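Local coordinates for protein transcriptional regulator URE2 (Saccharomyces cerevisiae, PDB 1K0C) that restrains nitrogen catabolite gene expression by holding GATA activators in the cytoplasm and, as a glutathione S-transferase relative, has glutathione-dependent peroxidase activity, at residues B[66-71]-B[84-89]. Sequence-based numbering, arbitrary orientation.
Sequences NPNARV and IWESGA. With GTB (S-(p-nitrobenzyl)glutathione), chain F.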
ATOM      1  N   ASN B  66      14.035  -8.622  -4.678  1.00 44.45           N
ATOM      2  CA  ASN B  66      13.326  -7.360  -4.513  1.00 41.97           C
ATOM      3  C   ASN B  66      14.011  -6.211  -5.249  1.00 40.54           C
ATOM      4  O   ASN B  66      14.962  -5.617  -4.744  1.00 40.75           O
ATOM      5  CB  ASN B  66      13.206  -7.011  -3.033  1.00 40.61           C
ATOM      6  CG  ASN B  66      12.568  -5.664  -2.816  1.00 41.00           C
ATOM      7  OD1 ASN B  66      12.003  -5.079  -3.742  1.00 41.45           O
ATOM      8  ND2 ASN B  66      12.643  -5.161  -1.594  1.00 41.63           N
ATOM      9  N   PRO B  67      13.515  -5.866  -6.448  1.00 39.54           N
ATOM     10  CA  PRO B  67      14.080  -4.782  -7.261  1.00 38.03           C
ATOM     11  C   PRO B  67      14.177  -3.416  -6.573  1.00 36.44           C
ATOM     12  O   PRO B  67      14.976  -2.579  -6.979  1.00 37.22           O
ATOM     13  CB  PRO B  67      13.166  -4.755  -8.487  1.00 39.03           C
ATOM     14  CG  PRO B  67      11.851  -5.236  -7.942  1.00 40.21           C
ATOM     15  CD  PRO B  67      12.280  -6.389  -7.060  1.00 40.06           C
ATOM     16  N   ASN B  68      13.377  -3.200  -5.533  1.00 34.68           N
ATOM     17  CA  ASN B  68      13.378  -1.933  -4.797  1.00 32.02           C
ATOM     18  C   ASN B  68      14.508  -1.864  -3.749  1.00 32.36           C
ATOM     19  O   ASN B  68      14.721  -0.823  -3.106  1.00 31.24           O
ATOM     20  CB  ASN B  68      12.022  -1.749  -4.123  1.00 31.13           C
ATOM     21  CG  ASN B  68      11.883  -0.411  -3.432  1.00 30.45           C
ATOM     22  OD1 ASN B  68      11.053  -0.254  -2.537  1.00 30.73           O
ATOM     23  ND2 ASN B  68      12.683   0.565  -3.849  1.00 30.91           N
ATOM     24  N   ALA B  69      15.218  -2.980  -3.585  1.00 31.50           N
ATOM     25  CA  ALA B  69      16.351  -3.093  -2.658  1.00 30.72           C
ATOM     26  C   ALA B  69      16.072  -2.632  -1.230  1.00 30.29           C
ATOM     27  O   ALA B  69      16.899  -1.958  -0.614  1.00 32.00           O
ATOM     28  CB  ALA B  69      17.563  -2.341  -3.220  1.00 26.99           C
ATOM     29  N   ARG B  70      14.906  -2.998  -0.714  1.00 30.08           N
ATOM     30  CA  ARG B  70      14.508  -2.645   0.644  1.00 31.19           C
ATOM     31  C   ARG B  70      13.981  -3.915   1.321  1.00 30.49           C
ATOM     32  O   ARG B  70      13.914  -4.973   0.701  1.00 29.66           O
ATOM     33  CB  ARG B  70      13.405  -1.572   0.619  1.00 33.64           C
ATOM     34  CG  ARG B  70      13.813  -0.203   0.052  1.00 36.81           C
ATOM     35  CD  ARG B  70      14.526   0.660   1.097  1.00 41.96           C
ATOM     36  NE  ARG B  70      14.928   1.978   0.591  1.00 43.64           N
ATOM     37  CZ  ARG B  70      16.049   2.224  -0.084  1.00 43.04           C
ATOM     38  NH1 ARG B  70      16.908   1.245  -0.347  1.00 44.03           N
ATOM     39  NH2 ARG B  70      16.308   3.455  -0.500  1.00 42.34           N
ATOM     40  N   VAL B  71      13.632  -3.822   2.597  1.00 31.20           N
ATOM     41  CA  VAL B  71      13.083  -4.974   3.313  1.00 29.94           C
ATOM     42  C   VAL B  71      11.745  -4.547   3.879  1.00 30.19           C
ATOM     43  O   VAL B  71      11.521  -3.358   4.127  1.00 30.65           O
ATOM     44  CB  VAL B  71      14.001  -5.453   4.472  1.00 28.76           C
ATOM     45  CG1 VAL B  71      15.224  -6.149   3.907  1.00 26.75           C
ATOM     46  CG2 VAL B  71      14.401  -4.277   5.351  1.00 27.33           C
ATOM     47  N   ILE B  84       8.329 -12.388  -3.001  1.00 28.57           N
ATOM     48  CA  ILE B  84       7.337 -11.348  -2.783  1.00 28.79           C
ATOM     49  C   ILE B  84       7.944 -10.206  -1.976  1.00 28.10           C
ATOM     50  O   ILE B  84       8.458 -10.421  -0.882  1.00 27.55           O
ATOM     51  CB  ILE B  84       6.083 -11.871  -2.038  1.00 29.17           C
ATOM     52  CG1 ILE B  84       5.486 -13.084  -2.768  1.00 27.22           C
ATOM     53  CG2 ILE B  84       5.029 -10.757  -1.970  1.00 27.69           C
ATOM     54  CD1 ILE B  84       5.847 -14.421  -2.164  1.00 25.13           C
ATOM     55  N   TRP B  85       7.894  -8.996  -2.529  1.00 27.41           N
ATOM     56  CA  TRP B  85       8.427  -7.808  -1.850  1.00 27.43           C
ATOM     57  C   TRP B  85       7.279  -6.845  -1.553  1.00 25.60           C
ATOM     58  O   TRP B  85       6.218  -6.944  -2.164  1.00 26.96           O
ATOM     59  CB  TRP B  85       9.492  -7.126  -2.703  1.00 26.43           C
ATOM     60  CG  TRP B  85       9.129  -7.079  -4.147  1.00 29.35           C
ATOM     61  CD1 TRP B  85       9.018  -8.138  -4.997  1.00 26.96           C
ATOM     62  CD2 TRP B  85       8.780  -5.914  -4.903  1.00 30.12           C
ATOM     63  NE1 TRP B  85       8.620  -7.709  -6.238  1.00 31.08           N
ATOM     64  CE2 TRP B  85       8.465  -6.347  -6.211  1.00 30.23           C
ATOM     65  CE3 TRP B  85       8.702  -4.549  -4.603  1.00 29.61           C
ATOM     66  CZ2 TRP B  85       8.076  -5.464  -7.222  1.00 31.49           C
ATOM     67  CZ3 TRP B  85       8.316  -3.667  -5.610  1.00 33.88           C
ATOM     68  CH2 TRP B  85       8.008  -4.131  -6.905  1.00 31.98           C
ATOM     69  N   GLU B  86       7.520  -5.912  -0.635  1.00 22.75           N
ATOM     70  CA  GLU B  86       6.522  -4.961  -0.149  1.00 20.28           C
ATOM     71  C   GLU B  86       5.744  -5.737   0.912  1.00 19.86           C
ATOM     72  O   GLU B  86       5.114  -6.760   0.608  1.00 21.42           O
ATOM     73  CB  GLU B  86       5.592  -4.483  -1.266  1.00 20.40           C
ATOM     74  CG  GLU B  86       6.174  -3.340  -2.082  1.00 23.88           C
ATOM     75  CD  GLU B  86       6.417  -2.091  -1.249  1.00 25.50           C
ATOM     76  OE1 GLU B  86       7.416  -1.394  -1.511  1.00 29.06           O
ATOM     77  OE2 GLU B  86       5.611  -1.794  -0.338  1.00 27.12           O
ATOM     78  N   SER B  87       5.809  -5.275   2.158  1.00 17.90           N
ATOM     79  CA  SER B  87       5.136  -5.954   3.269  1.00 16.98           C
ATOM     80  C   SER B  87       3.647  -6.189   3.044  1.00 17.11           C
ATOM     81  O   SER B  87       3.109  -7.239   3.412  1.00 17.15           O
ATOM     82  CB  SER B  87       5.349  -5.177   4.574  1.00 17.63           C
ATOM     83  OG  SER B  87       4.879  -3.842   4.476  1.00 18.56           O
ATOM     84  N   GLY B  88       2.981  -5.217   2.428  1.00 16.88           N
ATOM     85  CA  GLY B  88       1.565  -5.355   2.170  1.00 14.54           C
ATOM     86  C   GLY B  88       1.293  -6.478   1.193  1.00 17.38           C
ATOM     87  O   GLY B  88       0.318  -7.222   1.337  1.00 16.86           O
ATOM     88  N   ALA B  89       2.148  -6.614   0.186  1.00 18.17           N
ATOM     89  CA  ALA B  89       1.947  -7.675  -0.797  1.00 19.34           C
ATOM     90  C   ALA B  89       2.146  -9.016  -0.105  1.00 20.08           C
ATOM     91  O   ALA B  89       1.367  -9.959  -0.285  1.00 20.90           O
ATOM     92  CB  ALA B  89       2.939  -7.521  -1.961  1.00 16.81           C
TER
HETATM   93  N1  GTB F 356       6.642  -0.105   1.484  1.00 52.37           N
HETATM   94  CA1 GTB F 356       7.820  -0.892   1.869  1.00 54.88           C
HETATM   95  C1  GTB F 356       7.156  -2.065   2.684  1.00 53.36           C
HETATM   96  O11 GTB F 356       6.156  -1.825   3.362  1.00 54.58           O
HETATM   97  O12 GTB F 356       7.657  -3.207   2.620  1.00 51.00           O
HETATM   98  CB1 GTB F 356       8.768  -0.011   2.734  1.00 57.89           C
HETATM   99  CG1 GTB F 356      10.014  -0.765   3.182  1.00 61.47           C
HETATM  100  CD1 GTB F 356      10.918   0.132   4.018  1.00 63.35           C
HETATM  101  OE1 GTB F 356      10.625   1.316   4.262  1.00 64.02           O
HETATM  102  N2  GTB F 356      12.026  -0.477   4.449  1.00 65.29           N
HETATM  103  CA2 GTB F 356      13.031   0.235   5.271  1.00 67.46           C
HETATM  104  C2  GTB F 356      14.437  -0.114   4.754  1.00 67.04           C
HETATM  105  O2  GTB F 356      14.618  -1.121   4.046  1.00 63.81           O
HETATM  106  CB2 GTB F 356      12.959  -0.196   6.757  1.00 69.07           C
HETATM  107  SG2 GTB F 356      11.378   0.153   7.591  1.00 73.01           S
HETATM  108  N3  GTB F 356      15.439   0.711   5.107  1.00 68.86           N
HETATM  109  CA3 GTB F 356      16.805   0.450   4.666  1.00 71.56           C
HETATM  110  C3  GTB F 356      17.416   1.643   3.976  1.00 73.44           C
HETATM  111  O31 GTB F 356      18.508   2.049   4.409  1.00 73.50           O
HETATM  112  O32 GTB F 356      16.800   2.151   3.009  1.00 73.85           O
HETATM  113  C'  GTB F 356      11.737   1.906   7.998  1.00 73.56           C
HETATM  114  C1' GTB F 356      12.140   2.091   9.462  1.00 74.95           C
HETATM  115  C2' GTB F 356      11.221   2.640  10.384  1.00 75.34           C
HETATM  116  C3' GTB F 356      11.586   2.807  11.737  1.00 76.38           C
HETATM  117  C4' GTB F 356      12.891   2.433  12.225  1.00 78.37           C
HETATM  118  N41 GTB F 356      13.236   2.630  13.709  1.00 80.00           N
HETATM  119  O41 GTB F 356      12.426   3.099  14.497  1.00 80.00           O
HETATM  120  O42 GTB F 356      14.335   2.315  14.128  1.00 80.00           O
HETATM  121  C5' GTB F 356      13.854   1.876  11.318  1.00 77.53           C
HETATM  122  C6' GTB F 356      13.537   1.687   9.957  1.00 75.38           C
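N66 and W85 bring the two backbones closest, with 5.6 Å between their CA atoms. Leaving helix 60-65, residues 66-71 form a type I turn from N66 to A69 and then an extended run at R70 and V71. Residues 84-89 end strand 82-85, turn at E86 with positive phi, and enter helix 87-102 with E86 as N-cap. The W85 indole carries the packing. P67 sits over one face of it: CD lies 4.0 Å from the centroid of the five-membered ring and 11° off its normal, a CH-pi contact, while CG reaches the benzo part at CZ2. With CG placed anti to the backbone N (chi1 176°), the N66 side chain crosses that of W85 at about a right angle, N66 OD1 3.4 Å from W85 CB. Its amide plane is nevertheless only 20° from that of the indole. The same OD1 accepts from the backbone N of N68, an Asx turn; this internal bond ties the amide to the turn that presents P67. Beyond W85, A120 and W121 of the second subunit pack against the indole, W121 edge-to-face, so this contact borders the dimer interface. Both segments grip the glutathione moiety of the ligand. V71 pairs with its cysteinyl backbone, N giving to O2 and O taking from N2 at 2.9 Å, the antiparallel pairing known from the thioredoxin-like GST domain. From the helix start, S87 N and OG bind the two oxygens of the gamma-glutamyl carboxylate, OG to O11 at 2.6 Å, and E86 OE2 accepts from N1 at 2.7 Å. The acid of E86 and the helix N-terminus thus face opposite charges, which would probably favour a zwitterionic gamma-glutamyl end, while apolar and ring packing joins the two segments beneath it.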